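Local coordinates for Non-ribosomal peptide synthetase (Methanobrevibacter ruminantium, PDB 6VTJ), which probably carries a peptide intermediate on a phosphopantetheine-bearing carrier domain and releases it by reduction in an NAD(P)H-dependent, Rossmann-type reductase domain, at residues Met363-Leu376 against Leu462-Tyr476. Residues are numbered along the deposited sequence; the frame is centred on the assembly and turned at random.
Sequences MSQIDYVAKGILAL and LHSLGFDWPEADEEY
Q365, at the N-cap position of helix 366-376, reaches across to the chain running from W469 to Y476 and buries more surface here than any other residue of the contact. Its NE2 donates to P470 O at 3.0 Å, a fairly straight bond (160°) that lies near the plane of the amide but meets the carbonyl from above its own plane. The chain bends at chi2 (96°), and its amide ends nearly coplanar with the indole of W469, OE1 lying 3.7 Å from W469 CE3 at the ring edge. On the other flank Q365 CG rests 3.5 Å from Y476 OH, while NE2 sits over one face of that ring; the hydroxyl itself is hydrogen-bonded to S323 O. N390 ND2 also donates to P470 O and, weakly, to Q365 OE1. With an alanine in its place, P470 O would probably lose the glutamine amide, keeping the N390 bond, and a gap would be likely to open between the W469 and Y476 rings.

One helical turn on, the face of Y368 receives the P470 ring in a CH-pi contact, with CG 3.8 Å from the centroid and almost on the ring normal. Y368 CB packs 3.7 Å from W469 CZ3, and V369 CG2 touches the edge of the same indole at CH2. F467 follows, its CE2 3.3 Å from Y368 O and also near G372 N. Beyond it, L376 crosses L462 at about a right angle. The loop between helices 456-464 and 474-485 thus runs along helix 366-376 of the reductase's Rossmann-type domain. The single direct hydrogen bond between the segments probably fixes where the loop sits along the helix, while rings and leucines, packing without directional bonds, fill most of the interface.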
ATOM      1  N   MET A 363       5.499 -12.020   4.213  1.00 23.41           N
ATOM      2  CA  MET A 363       6.460 -11.573   3.207  1.00 25.07           C
ATOM      3  C   MET A 363       5.917 -12.063   1.869  1.00 26.90           C
ATOM      4  O   MET A 363       6.199 -13.177   1.420  1.00 26.12           O
ATOM      5  CB  MET A 363       7.853 -12.073   3.504  1.00 25.03           C
ATOM      6  CG  MET A 363       8.310 -11.705   4.917  1.00 22.43           C
ATOM      7  SD  MET A 363       8.813  -9.987   5.096  1.00 28.20           S
ATOM      8  CE  MET A 363      10.347  -9.984   4.162  1.00 22.97           C
ATOM      9  N   SER A 364       5.104 -11.220   1.245  1.00 28.02           N
ATOM     10  CA  SER A 364       4.436 -11.575  -0.005  1.00 28.35           C
ATOM     11  C   SER A 364       5.377 -11.242  -1.156  1.00 24.66           C
ATOM     12  O   SER A 364       5.417 -10.108  -1.637  1.00 25.63           O
ATOM     13  CB  SER A 364       3.111 -10.830  -0.109  1.00 24.87           C
ATOM     14  OG  SER A 364       2.224 -11.239   0.926  1.00 24.05           O
ATOM     15  N   GLN A 365       6.142 -12.249  -1.593  1.00 26.72           N
ATOM     16  CA  GLN A 365       7.131 -12.068  -2.653  1.00 23.48           C
ATOM     17  C   GLN A 365       6.449 -11.654  -3.955  1.00 26.03           C
ATOM     18  O   GLN A 365       5.526 -12.332  -4.427  1.00 26.39           O
ATOM     19  CB  GLN A 365       7.919 -13.365  -2.848  1.00 23.31           C
ATOM     20  CG  GLN A 365       8.553 -13.924  -1.542  1.00 23.98           C
ATOM     21  CD  GLN A 365       7.702 -15.002  -0.859  1.00 28.67           C
ATOM     22  OE1 GLN A 365       6.506 -15.135  -1.127  1.00 24.22           O
ATOM     23  NE2 GLN A 365       8.334 -15.797   0.005  1.00 26.20           N
ATOM     24  N   ILE A 366       6.928 -10.548  -4.545  1.00 24.34           N
ATOM     25  CA  ILE A 366       6.194  -9.845  -5.605  1.00 27.40           C
ATOM     26  C   ILE A 366       5.944 -10.736  -6.823  1.00 28.56           C
ATOM     27  O   ILE A 366       4.917 -10.582  -7.518  1.00 26.12           O
ATOM     28  CB  ILE A 366       6.938  -8.546  -5.986  1.00 22.14           C
ATOM     29  CG1 ILE A 366       6.049  -7.602  -6.799  1.00 23.61           C
ATOM     30  CG2 ILE A 366       8.152  -8.862  -6.805  1.00 23.37           C
ATOM     31  CD1 ILE A 366       4.860  -7.046  -6.077  1.00 22.53           C
ATOM     32  N   ASP A 367       6.857 -11.670  -7.114  1.00 27.78           N
ATOM     33  CA  ASP A 367       6.617 -12.550  -8.256  1.00 30.18           C
ATOM     34  C   ASP A 367       5.488 -13.521  -7.946  1.00 27.85           C
ATOM     35  O   ASP A 367       4.647 -13.808  -8.806  1.00 26.72           O
ATOM     36  CB  ASP A 367       7.904 -13.291  -8.691  1.00 24.63           C
ATOM     37  CG  ASP A 367       8.758 -13.817  -7.526  1.00 30.85           C
ATOM     38  OD1 ASP A 367       8.498 -13.511  -6.341  1.00 29.81           O
ATOM     39  OD2 ASP A 367       9.743 -14.538  -7.811  1.00 31.03           O
ATOM     40  N   TYR A 368       5.397 -13.963  -6.692  1.00 24.33           N
ATOM     41  CA  TYR A 368       4.281 -14.812  -6.322  1.00 24.69           C
ATOM     42  C   TYR A 368       2.992 -14.021  -6.108  1.00 26.51           C
ATOM     43  O   TYR A 368       1.913 -14.554  -6.387  1.00 24.35           O
ATOM     44  CB  TYR A 368       4.668 -15.658  -5.111  1.00 22.49           C
ATOM     45  CG  TYR A 368       5.492 -16.837  -5.562  1.00 28.57           C
ATOM     46  CD1 TYR A 368       6.831 -16.679  -5.897  1.00 29.03           C
ATOM     47  CD2 TYR A 368       4.926 -18.105  -5.693  1.00 31.19           C
ATOM     48  CE1 TYR A 368       7.580 -17.742  -6.330  1.00 31.73           C
ATOM     49  CE2 TYR A 368       5.675 -19.181  -6.131  1.00 33.28           C
ATOM     50  CZ  TYR A 368       6.995 -18.994  -6.448  1.00 35.89           C
ATOM     51  OH  TYR A 368       7.736 -20.057  -6.885  1.00 39.69           O
ATOM     52  N   VAL A 369       3.061 -12.747  -5.679  1.00 23.53           N
ATOM     53  CA  VAL A 369       1.847 -11.931  -5.673  1.00 21.41           C
ATOM     54  C   VAL A 369       1.264 -11.863  -7.074  1.00 23.70           C
ATOM     55  O   VAL A 369       0.057 -12.047  -7.272  1.00 23.86           O
ATOM     56  CB  VAL A 369       2.113 -10.519  -5.128  1.00 25.33           C
ATOM     57  CG1 VAL A 369       0.843  -9.690  -5.227  1.00 21.55           C
ATOM     58  CG2 VAL A 369       2.573 -10.578  -3.692  1.00 26.74           C
ATOM     59  N   ALA A 370       2.117 -11.603  -8.072  1.00 24.14           N
ATOM     60  CA  ALA A 370       1.607 -11.470  -9.441  1.00 29.63           C
ATOM     61  C   ALA A 370       1.045 -12.796  -9.969  1.00 27.28           C
ATOM     62  O   ALA A 370      -0.018 -12.815 -10.618  1.00 27.38           O
ATOM     63  CB  ALA A 370       2.710 -10.941 -10.362  1.00 27.07           C
ATOM     64  N   LYS A 371       1.742 -13.908  -9.712  1.00 25.04           N
ATOM     65  CA  LYS A 371       1.185 -15.215 -10.068  1.00 29.93           C
ATOM     66  C   LYS A 371      -0.181 -15.437  -9.426  1.00 25.29           C
ATOM     67  O   LYS A 371      -1.109 -15.926 -10.077  1.00 27.82           O
ATOM     68  CB  LYS A 371       2.130 -16.340  -9.650  1.00 25.51           C
ATOM     69  CG  LYS A 371       3.421 -16.419 -10.430  1.00 32.71           C
ATOM     70  CD  LYS A 371       4.157 -17.691 -10.070  1.00 35.10           C
ATOM     71  CE  LYS A 371       5.646 -17.582 -10.330  1.00 48.22           C
ATOM     72  NZ  LYS A 371       6.319 -18.879  -9.995  1.00 47.98           N
ATOM     73  N   GLY A 372      -0.319 -15.097  -8.146  1.00 22.71           N
ATOM     74  CA  GLY A 372      -1.585 -15.307  -7.471  1.00 25.93           C
ATOM     75  C   GLY A 372      -2.692 -14.405  -7.977  1.00 25.92           C
ATOM     76  O   GLY A 372      -3.865 -14.798  -7.974  1.00 25.38           O
ATOM     77  N   ILE A 373      -2.345 -13.188  -8.411  1.00 24.68           N
ATOM     78  CA  ILE A 373      -3.347 -12.296  -8.992  1.00 24.84           C
ATOM     79  C   ILE A 373      -3.862 -12.883 -10.292  1.00 25.32           C
ATOM     80  O   ILE A 373      -5.073 -12.926 -10.547  1.00 27.57           O
ATOM     81  CB  ILE A 373      -2.762 -10.889  -9.194  1.00 22.66           C
ATOM     82  CG1 ILE A 373      -2.720 -10.158  -7.853  1.00 23.84           C
ATOM     83  CG2 ILE A 373      -3.573 -10.096 -10.211  1.00 24.87           C
ATOM     84  CD1 ILE A 373      -1.737  -9.009  -7.837  1.00 23.34           C
ATOM     85  N   LEU A 374      -2.944 -13.374 -11.123  1.00 23.37           N
ATOM     86  CA  LEU A 374      -3.359 -13.978 -12.378  1.00 26.05           C
ATOM     87  C   LEU A 374      -4.206 -15.222 -12.148  1.00 24.74           C
ATOM     88  O   LEU A 374      -5.158 -15.471 -12.894  1.00 27.46           O
ATOM     89  CB  LEU A 374      -2.136 -14.303 -13.228  1.00 27.02           C
ATOM     90  CG  LEU A 374      -1.435 -13.061 -13.757  1.00 26.38           C
ATOM     91  CD1 LEU A 374      -0.352 -13.463 -14.756  1.00 31.69           C
ATOM     92  CD2 LEU A 374      -2.431 -12.093 -14.392  1.00 25.79           C
ATOM     93  N   ALA A 375      -3.891 -16.020 -11.116  1.00 26.24           N
ATOM     94  CA  ALA A 375      -4.700 -17.218 -10.859  1.00 22.29           C
ATOM     95  C   ALA A 375      -6.082 -16.853 -10.341  1.00 23.95           C
ATOM     96  O   ALA A 375      -7.090 -17.415 -10.782  1.00 25.31           O
ATOM     97  CB  ALA A 375      -3.995 -18.149  -9.863  1.00 21.44           C
ATOM     98  N   LEU A 376      -6.151 -15.936  -9.375  1.00 23.35           N
ATOM     99  CA  LEU A 376      -7.432 -15.585  -8.783  1.00 24.06           C
ATOM    100  C   LEU A 376      -8.336 -14.862  -9.768  1.00 26.86           C
ATOM    101  O   LEU A 376      -9.559 -14.910  -9.607  1.00 24.64           O
ATOM    102  CB  LEU A 376      -7.215 -14.747  -7.520  1.00 22.52           C
ATOM    103  CG  LEU A 376      -6.472 -15.536  -6.430  1.00 23.96           C
ATOM    104  CD1 LEU A 376      -5.980 -14.637  -5.291  1.00 22.89           C
ATOM    105  CD2 LEU A 376      -7.332 -16.684  -5.887  1.00 25.35           C
ATOM    106  N   LEU A 462      -6.318 -20.840  -3.649  1.00 24.79           N
ATOM    107  CA  LEU A 462      -5.072 -20.804  -4.397  1.00 25.77           C
ATOM    108  C   LEU A 462      -4.489 -22.202  -4.486  1.00 24.54           C
ATOM    109  O   LEU A 462      -4.008 -22.617  -5.545  1.00 25.71           O
ATOM    110  CB  LEU A 462      -4.078 -19.860  -3.728  1.00 23.97           C
ATOM    111  CG  LEU A 462      -4.232 -18.363  -3.933  1.00 22.12           C
ATOM    112  CD1 LEU A 462      -3.412 -17.659  -2.872  1.00 22.93           C
ATOM    113  CD2 LEU A 462      -3.735 -18.016  -5.307  1.00 22.84           C
ATOM    114  N   HIS A 463      -4.581 -22.964  -3.398  1.00 22.82           N
ATOM    115  CA  HIS A 463      -4.006 -24.294  -3.447  1.00 28.10           C
ATOM    116  C   HIS A 463      -4.758 -25.158  -4.451  1.00 29.45           C
ATOM    117  O   HIS A 463      -4.143 -25.870  -5.259  1.00 29.17           O
ATOM    118  CB  HIS A 463      -4.016 -24.940  -2.076  1.00 28.35           C
ATOM    119  CG  HIS A 463      -3.536 -26.351  -2.108  1.00 33.42           C
ATOM    120  ND1 HIS A 463      -2.199 -26.680  -2.047  1.00 30.93           N
ATOM    121  CD2 HIS A 463      -4.210 -27.518  -2.252  1.00 31.83           C
ATOM    122  CE1 HIS A 463      -2.072 -27.994  -2.122  1.00 37.18           C
ATOM    123  NE2 HIS A 463      -3.275 -28.526  -2.252  1.00 31.79           N
ATOM    124  N   SER A 464      -6.086 -25.049  -4.461  1.00 29.36           N
ATOM    125  CA  SER A 464      -6.858 -25.792  -5.446  1.00 26.52           C
ATOM    126  C   SER A 464      -6.435 -25.410  -6.855  1.00 29.30           C
ATOM    127  O   SER A 464      -6.429 -26.257  -7.752  1.00 32.48           O
ATOM    128  CB  SER A 464      -8.348 -25.560  -5.202  1.00 25.70           C
ATOM    129  OG  SER A 464      -9.106 -25.837  -6.359  1.00 35.28           O
ATOM    130  N   LEU A 465      -5.982 -24.173  -7.048  1.00 29.52           N
ATOM    131  CA  LEU A 465      -5.550 -23.677  -8.346  1.00 25.10           C
ATOM    132  C   LEU A 465      -4.095 -24.000  -8.656  1.00 29.89           C
ATOM    133  O   LEU A 465      -3.598 -23.597  -9.711  1.00 32.72           O
ATOM    134  CB  LEU A 465      -5.774 -22.158  -8.422  1.00 23.68           C
ATOM    135  CG  LEU A 465      -7.246 -21.757  -8.427  1.00 28.13           C
ATOM    136  CD1 LEU A 465      -7.426 -20.211  -8.295  1.00 21.97           C
ATOM    137  CD2 LEU A 465      -7.965 -22.306  -9.685  1.00 24.97           C
ATOM    138  N   GLY A 466      -3.412 -24.730  -7.780  1.00 33.79           N
ATOM    139  CA  GLY A 466      -2.032 -25.110  -8.007  1.00 31.94           C
ATOM    140  C   GLY A 466      -0.996 -24.179  -7.422  1.00 31.37           C
ATOM    141  O   GLY A 466       0.188 -24.298  -7.768  1.00 35.31           O
ATOM    142  N   PHE A 467      -1.390 -23.279  -6.525  1.00 26.65           N
ATOM    143  CA  PHE A 467      -0.513 -22.236  -6.001  1.00 28.49           C
ATOM    144  C   PHE A 467      -0.349 -22.440  -4.500  1.00 28.41           C
ATOM    145  O   PHE A 467      -1.342 -22.452  -3.761  1.00 28.49           O
ATOM    146  CB  PHE A 467      -1.096 -20.851  -6.314  1.00 27.14           C
ATOM    147  CG  PHE A 467      -0.310 -19.701  -5.744  1.00 28.93           C
ATOM    148  CD1 PHE A 467      -0.296 -19.448  -4.383  1.00 21.87           C
ATOM    149  CD2 PHE A 467       0.396 -18.849  -6.587  1.00 26.37           C
ATOM    150  CE1 PHE A 467       0.436 -18.397  -3.863  1.00 25.03           C
ATOM    151  CE2 PHE A 467       1.137 -17.785  -6.068  1.00 24.18           C
ATOM    152  CZ  PHE A 467       1.158 -17.560  -4.709  1.00 25.85           C
ATOM    153  N   ASP A 468       0.897 -22.583  -4.048  1.00 26.84           N
ATOM    154  CA  ASP A 468       1.247 -22.516  -2.634  1.00 28.88           C
ATOM    155  C   ASP A 468       2.254 -21.384  -2.442  1.00 30.91           C
ATOM    156  O   ASP A 468       3.062 -21.100  -3.336  1.00 31.76           O
ATOM    157  CB  ASP A 468       1.854 -23.837  -2.121  1.00 25.89           C
ATOM    158  CG  ASP A 468       0.806 -24.898  -1.784  1.00 33.28           C
ATOM    159  OD1 ASP A 468      -0.376 -24.697  -2.057  1.00 32.08           O
ATOM    160  OD2 ASP A 468       1.170 -25.956  -1.214  1.00 44.92           O
ATOM    161  N   TRP A 469       2.212 -20.724  -1.266  1.00 26.75           N
ATOM    162  CA  TRP A 469       3.192 -19.649  -1.073  1.00 27.71           C
ATOM    163  C   TRP A 469       4.551 -20.225  -0.659  1.00 26.98           C
ATOM    164  O   TRP A 469       4.612 -21.119   0.182  1.00 29.56           O
ATOM    165  CB  TRP A 469       2.721 -18.662  -0.009  1.00 27.56           C
ATOM    166  CG  TRP A 469       1.621 -17.708  -0.453  1.00 26.38           C
ATOM    167  CD1 TRP A 469       0.272 -17.881  -0.293  1.00 25.27           C
ATOM    168  CD2 TRP A 469       1.787 -16.453  -1.119  1.00 25.28           C
ATOM    169  NE1 TRP A 469      -0.405 -16.807  -0.817  1.00 26.28           N
ATOM    170  CE2 TRP A 469       0.508 -15.908  -1.313  1.00 27.78           C
ATOM    171  CE3 TRP A 469       2.900 -15.724  -1.554  1.00 27.50           C
ATOM    172  CZ2 TRP A 469       0.310 -14.672  -1.938  1.00 23.79           C
ATOM    173  CZ3 TRP A 469       2.698 -14.496  -2.182  1.00 25.54           C
ATOM    174  CH2 TRP A 469       1.414 -13.987  -2.363  1.00 25.86           C
ATOM    175  N   PRO A 470       5.659 -19.725  -1.214  1.00 27.21           N
ATOM    176  CA  PRO A 470       6.970 -20.172  -0.741  1.00 25.32           C
ATOM    177  C   PRO A 470       7.308 -19.527   0.585  1.00 28.16           C
ATOM    178  O   PRO A 470       7.042 -18.344   0.808  1.00 31.63           O
ATOM    179  CB  PRO A 470       7.933 -19.698  -1.836  1.00 27.59           C
ATOM    180  CG  PRO A 470       7.279 -18.552  -2.455  1.00 30.00           C
ATOM    181  CD  PRO A 470       5.774 -18.765  -2.331  1.00 27.03           C
ATOM    182  N   GLU A 471       7.939 -20.304   1.454  1.00 29.23           N
ATOM    183  CA  GLU A 471       8.311 -19.800   2.766  1.00 30.31           C
ATOM    184  C   GLU A 471       9.364 -18.708   2.641  1.00 28.38           C
ATOM    185  O   GLU A 471      10.287 -18.796   1.829  1.00 28.38           O
ATOM    186  CB  GLU A 471       8.844 -20.936   3.629  1.00 28.29           C
ATOM    187  CG  GLU A 471       7.785 -21.947   3.974  1.00 41.15           C
ATOM    188  CD  GLU A 471       7.846 -22.392   5.418  1.00 53.87           C
ATOM    189  OE1 GLU A 471       6.912 -22.042   6.184  1.00 53.82           O
ATOM    190  OE2 GLU A 471       8.830 -23.093   5.780  1.00 53.47           O
ATOM    191  N   ALA A 472       9.216 -17.665   3.448  1.00 31.08           N
ATOM    192  CA  ALA A 472      10.241 -16.629   3.555  1.00 30.34           C
ATOM    193  C   ALA A 472      11.294 -17.100   4.556  1.00 28.66           C
ATOM    194  O   ALA A 472      11.413 -16.590   5.671  1.00 31.93           O
ATOM    195  CB  ALA A 472       9.633 -15.294   3.969  1.00 27.14           C
ATOM    196  N   ASP A 473      12.045 -18.129   4.146  1.00 29.76           N
ATOM    197  CA  ASP A 473      13.107 -18.684   4.975  1.00 31.12           C
ATOM    198  C   ASP A 473      14.353 -17.787   4.959  1.00 31.81           C
ATOM    199  O   ASP A 473      14.421 -16.761   4.260  1.00 26.37           O
ATOM    200  CB  ASP A 473      13.457 -20.102   4.527  1.00 32.06           C
ATOM    201  CG  ASP A 473      13.778 -20.195   3.042  1.00 32.39           C
ATOM    202  OD1 ASP A 473      14.128 -19.170   2.423  1.00 37.89           O
ATOM    203  OD2 ASP A 473      13.657 -21.296   2.483  1.00 36.32           O
ATOM    204  N   GLU A 474      15.364 -18.212   5.731  1.00 33.01           N
ATOM    205  CA  GLU A 474      16.586 -17.421   5.882  1.00 34.48           C
ATOM    206  C   GLU A 474      17.246 -17.146   4.536  1.00 32.06           C
ATOM    207  O   GLU A 474      17.644 -16.005   4.252  1.00 35.66           O
ATOM    208  CB  GLU A 474      17.577 -18.118   6.827  1.00 35.12           C
ATOM    209  CG  GLU A 474      18.739 -17.179   7.199  1.00 40.44           C
ATOM    210  CD  GLU A 474      19.638 -17.672   8.338  1.00 50.13           C
ATOM    211  OE1 GLU A 474      20.540 -18.508   8.092  1.00 47.12           O
ATOM    212  OE2 GLU A 474      19.456 -17.185   9.477  1.00 51.22           O
ATOM    213  N   GLU A 475      17.332 -18.167   3.679  1.00 32.64           N
ATOM    214  CA  GLU A 475      17.912 -17.976   2.353  1.00 35.84           C
ATOM    215  C   GLU A 475      17.172 -16.882   1.593  1.00 32.32           C
ATOM    216  O   GLU A 475      17.794 -15.977   1.019  1.00 29.76           O
ATOM    217  CB  GLU A 475      17.904 -19.298   1.572  1.00 35.03           C
ATOM    218  CG  GLU A 475      18.716 -20.438   2.247  1.00 42.93           C
ATOM    219  CD  GLU A 475      17.831 -21.514   2.913  1.00 50.79           C
ATOM    220  OE1 GLU A 475      17.931 -22.699   2.504  1.00 61.03           O
ATOM    221  OE2 GLU A 475      17.035 -21.178   3.841  1.00 47.63           O
ATOM    222  N   TYR A 476      15.834 -16.932   1.591  1.00 31.12           N
ATOM    223  CA  TYR A 476      15.107 -15.876   0.900  1.00 28.72           C
ATOM    224  C   TYR A 476      15.439 -14.527   1.515  1.00 27.40           C
ATOM    225  O   TYR A 476      15.764 -13.567   0.797  1.00 26.01           O
ATOM    226  CB  TYR A 476      13.602 -16.130   0.933  1.00 27.47           C
ATOM    227  CG  TYR A 476      12.822 -14.895   0.614  1.00 25.00           C
ATOM    228  CD1 TYR A 476      12.785 -14.397  -0.681  1.00 26.55           C
ATOM    229  CD2 TYR A 476      12.146 -14.202   1.610  1.00 26.62           C
ATOM    230  CE1 TYR A 476      12.079 -13.268  -0.975  1.00 25.00           C
ATOM    231  CE2 TYR A 476      11.425 -13.073   1.324  1.00 23.84           C
ATOM    232  CZ  TYR A 476      11.400 -12.607   0.035  1.00 26.02           C
ATOM    233  OH  TYR A 476      10.685 -11.470  -0.251  1.00 23.37           O
TER